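Local coordinates for protein rubber oxygenase (Streptomyces sp., PDB 5O1L) that cleaves the carbon-carbon double bonds of poly(cis-1,4-isoprene) rubber oxidatively with molecular oxygen, using one non-covalently bound heme b, at residues A[225-230]-A[268-273]; A[234-239]-A[281-286]. All coordinates share one frame; numbering follows the deposited sequence.

Contact 1: residues A[225-230]-A[268-273]. With HEM (protoporphyrin IX containing Fe), chain C.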
ATOM      1  N   ALA A 225      10.639   8.718   4.308  1.00 13.95           N
ATOM      2  CA  ALA A 225       9.735   9.670   3.648  1.00 14.72           C
ATOM      3  C   ALA A 225       9.020   9.005   2.480  1.00 13.88           C
ATOM      4  O   ALA A 225       7.801   9.175   2.293  1.00 15.45           O
ATOM      5  CB  ALA A 225      10.507  10.926   3.191  1.00 15.39           C
ATOM      6  N   ASP A 226       9.756   8.246   1.680  1.00 13.74           N
ATOM      7  CA  ASP A 226       9.173   7.557   0.569  1.00 13.89           C
ATOM      8  C   ASP A 226       8.059   6.534   1.008  1.00 12.62           C
ATOM      9  O   ASP A 226       6.965   6.475   0.408  1.00 13.34           O
ATOM     10  CB  ASP A 226      10.238   6.773  -0.232  1.00 15.55           C
ATOM     11  CG  ASP A 226      11.298   7.648  -0.904  1.00 17.85           C
ATOM     12  OD1 ASP A 226      10.950   8.765  -1.303  1.00 20.53           O
ATOM     13  OD2 ASP A 226      12.388   7.065  -1.176  1.00 21.54           O
ATOM     14  N   ILE A 227       8.337   5.843   2.091  1.00 12.20           N
ATOM     15  CA  ILE A 227       7.373   4.871   2.612  1.00 11.64           C
ATOM     16  C   ILE A 227       6.089   5.625   2.994  1.00 11.32           C
ATOM     17  O   ILE A 227       4.966   5.166   2.683  1.00 11.94           O
ATOM     18  CB  ILE A 227       7.920   4.017   3.738  1.00 12.06           C
ATOM     19  CG1 ILE A 227       9.139   3.209   3.265  1.00 13.56           C
ATOM     20  CG2 ILE A 227       6.829   3.119   4.348  1.00 11.90           C
ATOM     21  CD1 ILE A 227       9.823   2.499   4.386  1.00 13.84           C
ATOM     22  N   MET A 228       6.247   6.755   3.671  1.00 12.00           N
ATOM     23  CA  MET A 228       5.067   7.537   4.085  1.00 11.97           C
ATOM     24  C   MET A 228       4.279   8.138   2.928  1.00 12.20           C
ATOM     25  O   MET A 228       3.076   8.207   2.967  1.00 12.44           O
ATOM     26  CB  MET A 228       5.437   8.560   5.152  1.00 13.27           C
ATOM     27  CG  MET A 228       5.695   7.909   6.464  1.00 13.85           C
ATOM     28  SD  MET A 228       4.367   6.834   7.105  1.00 17.29           S
ATOM     29  CE  MET A 228       3.036   7.900   7.028  1.00 17.98           C
ATOM     30  N   VAL A 229       4.972   8.523   1.857  1.00 12.89           N
ATOM     31  CA  VAL A 229       4.264   8.922   0.648  1.00 13.88           C
ATOM     32  C   VAL A 229       3.351   7.840   0.167  1.00 11.82           C
ATOM     33  O   VAL A 229       2.160   8.048  -0.159  1.00 12.78           O
ATOM     34  CB  VAL A 229       5.277   9.408  -0.438  1.00 15.45           C
ATOM     35  CG1 VAL A 229       4.550   9.586  -1.754  1.00 16.44           C
ATOM     36  CG2 VAL A 229       5.958  10.663  -0.006  1.00 16.32           C
ATOM     37  N   THR A 230       3.883   6.639   0.006  1.00 12.78           N
ATOM     38  CA  THR A 230       3.146   5.472  -0.415  1.00 12.63           C
ATOM     39  C   THR A 230       1.984   5.194   0.594  1.00 11.32           C
ATOM     40  O   THR A 230       0.831   4.884   0.219  1.00 11.31           O
ATOM     41  CB  THR A 230       4.087   4.303  -0.686  1.00 14.41           C
ATOM     42  OG1 THR A 230       4.800   4.673  -1.879  1.00 16.75           O
ATOM     43  CG2 THR A 230       3.283   3.065  -0.904  1.00 13.23           C
ATOM     44  N   LEU A 268       6.272  -2.209   9.435  1.00 13.68           N
ATOM     45  CA  LEU A 268       7.096  -2.128   8.193  1.00 15.09           C
ATOM     46  C   LEU A 268       8.384  -1.412   8.408  1.00 16.43           C
ATOM     47  O   LEU A 268       9.202  -1.315   7.457  1.00 20.54           O
ATOM     48  CB  LEU A 268       6.306  -1.442   7.091  1.00 17.30           C
ATOM     49  CG  LEU A 268       5.146  -2.251   6.584  1.00 19.17           C
ATOM     50  CD1 LEU A 268       4.096  -1.382   5.826  1.00 21.06           C
ATOM     51  CD2 LEU A 268       5.629  -3.362   5.695  1.00 20.79           C
ATOM     52  N   GLY A 269       8.652  -0.880   9.603  1.00 13.55           N
ATOM     53  CA  GLY A 269       9.880  -0.198   9.864  1.00 13.82           C
ATOM     54  C   GLY A 269       9.865   1.299   9.822  1.00 15.42           C
ATOM     55  O   GLY A 269      10.917   1.922   9.961  1.00 17.30           O
ATOM     56  N   VAL A 270       8.684   1.920   9.760  1.00 13.62           N
ATOM     57  CA  VAL A 270       8.579   3.373   9.833  1.00 13.73           C
ATOM     58  C   VAL A 270       8.737   3.796  11.317  1.00 12.92           C
ATOM     59  O   VAL A 270       8.065   3.241  12.186  1.00 13.17           O
ATOM     60  CB  VAL A 270       7.307   3.909   9.282  1.00 13.01           C
ATOM     61  CG1 VAL A 270       7.347   5.443   9.375  1.00 13.50           C
ATOM     62  CG2 VAL A 270       7.145   3.441   7.810  1.00 14.58           C
ATOM     63  N   SER A 271       9.633   4.717  11.615  1.00 13.14           N
ATOM     64  CA  SER A 271       9.774   5.229  12.941  1.00 14.23           C
ATOM     65  C   SER A 271       8.487   5.908  13.379  1.00 12.85           C
ATOM     66  O   SER A 271       7.852   6.636  12.589  1.00 12.52           O
ATOM     67  CB  SER A 271      10.854   6.307  12.933  1.00 17.03           C
ATOM     68  OG  SER A 271      10.882   6.940  14.177  1.00 22.75           O
ATOM     69  N   ASP A 272       8.146   5.756  14.668  1.00 12.80           N
ATOM     70  CA  ASP A 272       6.947   6.369  15.204  1.00 14.12           C
ATOM     71  C   ASP A 272       6.998   7.867  15.078  1.00 13.16           C
ATOM     72  O   ASP A 272       5.911   8.483  15.107  1.00 12.91           O
ATOM     73  CB  ASP A 272       6.729   5.972  16.642  1.00 14.33           C
ATOM     74  CG  ASP A 272       6.415   4.506  16.845  1.00 17.75           C
ATOM     75  OD1 ASP A 272       6.145   3.825  15.794  1.00 17.69           O
ATOM     76  OD2 ASP A 272       6.394   4.066  18.028  1.00 18.90           O
ATOM     77  N   GLU A 273       8.166   8.474  14.971  1.00 14.41           N
ATOM     78  CA  GLU A 273       8.264   9.912  14.807  1.00 14.54           C
ATOM     79  C   GLU A 273       7.781  10.426  13.444  1.00 13.63           C
ATOM     80  O   GLU A 273       7.624  11.632  13.301  1.00 13.74           O
ATOM     81  CB  GLU A 273       9.756  10.352  14.930  1.00 18.51           C
ATOM     82  CG  GLU A 273      10.308  10.125  16.295  1.00 23.15           C
ATOM     83  CD  GLU A 273      11.803  10.396  16.430  1.00 31.24           C
ATOM     84  OE1 GLU A 273      12.474  10.868  15.454  1.00 35.76           O
ATOM     85  OE2 GLU A 273      12.286  10.126  17.569  1.00 36.18           O
TER
HETATM   86  CHA HEM C 501       8.556  -5.050  -2.117  1.00 16.04           C
HETATM   87  CHB HEM C 501       4.937  -3.385   0.467  1.00 14.94           C
HETATM   88  CHC HEM C 501       6.715   1.045   0.102  1.00 13.35           C
HETATM   89  CHD HEM C 501       9.688  -0.525  -3.288  1.00 15.40           C
HETATM   90  C1A HEM C 501       7.463  -4.926  -1.335  1.00 16.08           C
HETATM   91  C2A HEM C 501       6.695  -6.078  -0.922  1.00 17.71           C
HETATM   92  C3A HEM C 501       5.651  -5.603  -0.229  1.00 16.35           C
HETATM   93  C4A HEM C 501       5.767  -4.219  -0.148  1.00 15.25           C
HETATM   94  CMA HEM C 501       4.563  -6.470   0.357  1.00 16.09           C
HETATM   95  CAA HEM C 501       6.969  -7.571  -1.225  1.00 20.46           C
HETATM   96  CBA HEM C 501       6.406  -7.933  -2.612  1.00 24.17           C
HETATM   97  CGA HEM C 501       6.267  -9.408  -2.721  1.00 30.25           C
HETATM   98  O1A HEM C 501       7.336  -9.981  -2.960  1.00 35.26           O
HETATM   99  O2A HEM C 501       5.114  -9.962  -2.541  1.00 36.20           O
HETATM  100  C1B HEM C 501       5.130  -2.017   0.626  1.00 13.70           C
HETATM  101  C2B HEM C 501       4.247  -1.206   1.392  1.00 14.16           C
HETATM  102  C3B HEM C 501       4.711   0.033   1.344  1.00 13.75           C
HETATM  103  C4B HEM C 501       5.896   0.020   0.499  1.00 13.26           C
HETATM  104  CMB HEM C 501       3.015  -1.654   2.151  1.00 14.69           C
HETATM  105  CAB HEM C 501       4.350   1.286   1.957  1.00 13.64           C
HETATM  106  CBB HEM C 501       3.266   1.522   2.860  1.00 14.65           C
HETATM  107  C1C HEM C 501       7.706   1.019  -0.868  1.00 13.37           C
HETATM  108  C2C HEM C 501       8.283   2.231  -1.421  1.00 14.28           C
HETATM  109  C3C HEM C 501       9.135   1.748  -2.359  1.00 14.91           C
HETATM  110  C4C HEM C 501       8.976   0.304  -2.393  1.00 14.96           C
HETATM  111  CMC HEM C 501       8.063   3.636  -0.942  1.00 14.22           C
HETATM  112  CAC HEM C 501      10.001   2.524  -3.260  1.00 15.76           C
HETATM  113  CBC HEM C 501      10.313   3.880  -3.262  1.00 16.94           C
HETATM  114  C1D HEM C 501       9.621  -1.894  -3.262  1.00 15.96           C
HETATM  115  C2D HEM C 501      10.473  -2.772  -4.088  1.00 17.14           C
HETATM  116  C3D HEM C 501      10.174  -4.029  -3.779  1.00 17.72           C
HETATM  117  C4D HEM C 501       9.159  -3.952  -2.726  1.00 16.19           C
HETATM  118  CMD HEM C 501      11.399  -2.241  -5.116  1.00 17.72           C
HETATM  119  CAD HEM C 501      10.769  -5.314  -4.404  1.00 20.23           C
HETATM  120  CBD HEM C 501       9.956  -5.625  -5.655  1.00 24.68           C
HETATM  121  CGD HEM C 501      10.570  -6.850  -6.341  1.00 30.05           C
HETATM  122  O1D HEM C 501       9.844  -7.865  -6.439  1.00 32.66           O
HETATM  123  O2D HEM C 501      11.745  -6.879  -6.797  1.00 35.46           O
HETATM  124  NA  HEM C 501       6.903  -3.797  -0.827  1.00 15.41           N
HETATM  125  NB  HEM C 501       6.068  -1.216   0.103  1.00 14.02           N
HETATM  126  NC  HEM C 501       8.095  -0.145  -1.470  1.00 13.96           N
HETATM  127  ND  HEM C 501       8.902  -2.654  -2.399  1.00 14.92           N
HETATM  128 FE   HEM C 501       7.524  -1.952  -1.138  1.00 15.01          FE
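Val270 and Ile227 meet through methyl groups set by their first torsions. In Val270, CG1 lies anti to the backbone N (chi1 -178°) and CG2 sits beside that N. Ile227 has CG1 beside its own N (chi1 -60°), which turns CG2 anti to it. The two CG2 methyls touch at 3.5 Å from Ile227 CG2 to Val270 CG2, tighter than usual for carbons. The two side chains run alongside each other, pointing opposite ways. The other branch of Val270 reaches the thioether of Met228, whose chain, bent at chi2 and chi3, presents Met228 SD to Val270 CG1, 4.0 Å away. No hydrogen bond crosses this contact; it is apolar and buried.

Both segments also help line the heme pocket of the catalytic domain. Thr230 CG2 lies 3.5 Å from HEM CAB, on a vinyl group. Asp226 O is 3.3 Å from the methyl HEM CMC. From the other segment, Leu268 CD1 approaches the methyl HEM CMB at 3.8 Å. Asp226 forms a salt bridge with Arg147. Thr230 OG1 is hydrogen-bonded to Glu148.

Gly269 ends helix 251-267 in a Schellman motif, with positive phi, and Val270 follows directly. The loop toward helix 279-289 thus packs against the start of helix 224-244. Helix 187-204 touches both segments, through Arg202 on Ile227 and Thr194 on Leu268.

Contact 2: residues A[234-239]-A[281-286]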
ATOM      1  N   LEU A 234      -2.388   5.053   0.073  1.00 12.00           N
ATOM      2  CA  LEU A 234      -3.174   3.940   0.563  1.00 11.28           C
ATOM      3  C   LEU A 234      -4.125   4.407   1.605  1.00 11.72           C
ATOM      4  O   LEU A 234      -5.239   4.800   1.253  1.00 13.12           O
ATOM      5  CB  LEU A 234      -2.223   2.837   1.114  1.00 12.54           C
ATOM      6  CG  LEU A 234      -1.450   2.147   0.001  1.00 12.43           C
ATOM      7  CD1 LEU A 234      -0.200   1.445   0.534  1.00 13.40           C
ATOM      8  CD2 LEU A 234      -2.355   1.133  -0.680  1.00 13.61           C
ATOM      9  N   ALA A 235      -3.763   4.474   2.861  1.00 10.78           N
ATOM     10  CA  ALA A 235      -4.675   4.829   3.967  1.00 11.32           C
ATOM     11  C   ALA A 235      -5.432   6.150   3.761  1.00 10.40           C
ATOM     12  O   ALA A 235      -6.639   6.200   3.817  1.00 10.50           O
ATOM     13  CB  ALA A 235      -3.917   4.887   5.246  1.00 12.08           C
ATOM     14  N   THR A 236      -4.669   7.224   3.570  1.00 10.90           N
ATOM     15  CA  THR A 236      -5.332   8.525   3.580  1.00 10.67           C
ATOM     16  C   THR A 236      -6.232   8.651   2.354  1.00  9.79           C
ATOM     17  O   THR A 236      -7.325   9.253   2.442  1.00 11.12           O
ATOM     18  CB  THR A 236      -4.253   9.636   3.523  1.00 11.49           C
ATOM     19  OG1 THR A 236      -3.322   9.280   4.588  1.00 11.92           O
ATOM     20  CG2 THR A 236      -4.811  10.937   3.865  1.00 11.93           C
ATOM     21  N   PHE A 237      -5.762   8.171   1.210  1.00 10.28           N
ATOM     22  CA  PHE A 237      -6.570   8.197  -0.009  1.00 11.16           C
ATOM     23  C   PHE A 237      -7.836   7.384   0.110  1.00 11.13           C
ATOM     24  O   PHE A 237      -8.939   7.865  -0.211  1.00 11.56           O
ATOM     25  CB  PHE A 237      -5.711   7.611  -1.177  1.00 12.52           C
ATOM     26  CG  PHE A 237      -6.500   7.333  -2.439  1.00 14.90           C
ATOM     27  CD1 PHE A 237      -6.905   8.326  -3.201  1.00 16.64           C
ATOM     28  CD2 PHE A 237      -6.765   6.028  -2.780  1.00 16.56           C
ATOM     29  CE1 PHE A 237      -7.618   8.038  -4.443  1.00 17.25           C
ATOM     30  CE2 PHE A 237      -7.473   5.717  -3.934  1.00 18.54           C
ATOM     31  CZ  PHE A 237      -7.866   6.738  -4.739  1.00 17.91           C
ATOM     32  N   VAL A 238      -7.755   6.165   0.598  1.00 11.87           N
ATOM     33  CA  VAL A 238      -8.943   5.323   0.686  1.00 12.63           C
ATOM     34  C   VAL A 238      -9.947   5.917   1.588  1.00 11.85           C
ATOM     35  O   VAL A 238     -11.159   5.904   1.258  1.00 12.43           O
ATOM     36  CB  VAL A 238      -8.556   3.887   1.100  1.00 14.06           C
ATOM     37  CG1 VAL A 238      -9.758   3.032   1.447  1.00 16.67           C
ATOM     38  CG2 VAL A 238      -7.810   3.275   0.016  1.00 16.82           C
ATOM     39  N   MET A 239      -9.553   6.417   2.762  1.00 10.69           N
ATOM     40  CA  MET A 239     -10.533   7.041   3.681  1.00 12.49           C
ATOM     41  C   MET A 239     -11.174   8.224   3.009  1.00 12.27           C
ATOM     42  O   MET A 239     -12.422   8.406   3.135  1.00 13.14           O
ATOM     43  CB  MET A 239      -9.884   7.397   5.018  1.00 14.28           C
ATOM     44  CG  MET A 239     -10.846   7.972   6.004  1.00 15.87           C
ATOM     45  SD  MET A 239     -12.259   6.878   6.374  1.00 19.99           S
ATOM     46  CE  MET A 239     -11.435   5.465   7.122  1.00 18.70           C
ATOM     47  N   ALA A 281      -3.743  15.219  11.031  1.00 14.73           N
ATOM     48  CA  ALA A 281      -2.361  15.258  10.675  1.00 14.00           C
ATOM     49  C   ALA A 281      -2.098  14.567   9.346  1.00 13.94           C
ATOM     50  O   ALA A 281      -1.358  15.042   8.484  1.00 15.03           O
ATOM     51  CB  ALA A 281      -1.482  14.726  11.777  1.00 13.64           C
ATOM     52  N   ALA A 282      -2.713  13.379   9.186  1.00 13.21           N
ATOM     53  CA  ALA A 282      -2.463  12.635   7.959  1.00 12.86           C
ATOM     54  C   ALA A 282      -2.992  13.359   6.721  1.00 12.99           C
ATOM     55  O   ALA A 282      -2.326  13.369   5.701  1.00 12.52           O
ATOM     56  CB  ALA A 282      -3.145  11.289   8.036  1.00 12.47           C
ATOM     57  N   ASN A 283      -4.189  13.958   6.844  1.00 13.02           N
ATOM     58  CA  ASN A 283      -4.806  14.591   5.711  1.00 13.89           C
ATOM     59  C   ASN A 283      -3.991  15.832   5.280  1.00 15.39           C
ATOM     60  O   ASN A 283      -3.753  16.028   4.108  1.00 16.44           O
ATOM     61  CB  ASN A 283      -6.242  14.993   6.033  1.00 14.81           C
ATOM     62  CG  ASN A 283      -7.190  13.811   6.132  1.00 15.84           C
ATOM     63  OD1 ASN A 283      -6.934  12.813   5.515  1.00 18.59           O
ATOM     64  ND2 ASN A 283      -8.228  13.928   6.873  1.00 15.95           N
ATOM     65  N   ALA A 284      -3.500  16.539   6.299  1.00 14.88           N
ATOM     66  CA  ALA A 284      -2.676  17.709   5.950  1.00 16.56           C
ATOM     67  C   ALA A 284      -1.345  17.325   5.336  1.00 15.85           C
ATOM     68  O   ALA A 284      -0.911  17.927   4.363  1.00 16.81           O
ATOM     69  CB  ALA A 284      -2.470  18.522   7.194  1.00 16.17           C
ATOM     70  N   GLN A 285      -0.740  16.268   5.848  1.00 14.28           N
ATOM     71  CA  GLN A 285       0.513  15.776   5.309  1.00 13.63           C
ATOM     72  C   GLN A 285       0.402  15.276   3.869  1.00 15.04           C
ATOM     73  O   GLN A 285       1.241  15.575   3.041  1.00 15.47           O
ATOM     74  CB  GLN A 285       1.150  14.774   6.205  1.00 13.67           C
ATOM     75  CG  GLN A 285       2.489  14.259   5.749  1.00 14.08           C
ATOM     76  CD  GLN A 285       3.110  13.404   6.766  1.00 15.35           C
ATOM     77  OE1 GLN A 285       2.872  12.204   6.865  1.00 14.77           O
ATOM     78  NE2 GLN A 285       3.835  14.034   7.695  1.00 16.68           N
ATOM     79  N   SER A 286      -0.633  14.501   3.568  1.00 13.44           N
ATOM     80  CA  SER A 286      -0.837  14.003   2.211  1.00 14.08           C
ATOM     81  C   SER A 286      -0.855  15.143   1.186  1.00 16.29           C
ATOM     82  O   SER A 286      -0.255  15.001   0.129  1.00 17.69           O
ATOM     83  CB  SER A 286      -2.110  13.221   2.211  1.00 15.17           C
ATOM     84  OG  SER A 286      -2.287  12.690   0.861  1.00 15.73           O
TER
HETATM   85  O   HOH W   1      -8.372  10.887   4.467  1.00 16.67           O
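Thr236 puts its CG2 methyl against Asn283 and Ser286, one helical turn apart on the facing helix. Thr236 CG2 lies 3.3 Å from Asn283 OD1 and 3.9 Å from Ser286 CB. The methyl stands anti to the backbone N of Thr236, with chi1 at -51° for OG1. This leaves the hydroxyl beside the backbone N, where Thr236 OG1 is 4.0 Å from Ala282 CB. That hydroxyl is hydrogen-bonded to His232 ND1, one turn earlier on its own helix. His232 NE2 is also hydrogen-bonded to Gln285 OE1, so the imidazole joins the two helices beside this contact.

No direct hydrogen bond links the two segments. A water bridges them instead. The water donates to Thr236 O (2.8 Å) and to Asn283 OD1 (2.6 Å). Asn283 turns the carbonyl side of its amide to Thr236, so OD1 meets both the water and the threonine methyl, and ND2 lies on the far side.

The segment axes approach to 10.0 Å and cross at -101°, close to a right angle. Helix 279-289 lies across helix 224-244 near a wider pi-type turn at 234-236. Other faces of segment 234-239 pack on helix 251-267, through Trp261 and Tyr257, and on helix 127-142, through Tyr134, Ser138 and Met141.

Both contacts use helix 224-244, and their centres lie 13 Å apart. Contact 1 takes its early turns and contact 2 its middle. Their partners, 268-273 and 281-286, follow in the same order along the chain, so the loop and then helix 279-289 meet successive parts of that helix. Pro276, between these partners, touches Met228 of contact 1 and Ala282 of contact 2. Contact 1 lines the heme pocket; the Ile227 side chain is about 5 Å from that of His198, the inferred axial ligand of the iron. Contact 2 lies away from the annotated sites and farther from the heme, with the Thr236 side chain about 10 Å from it.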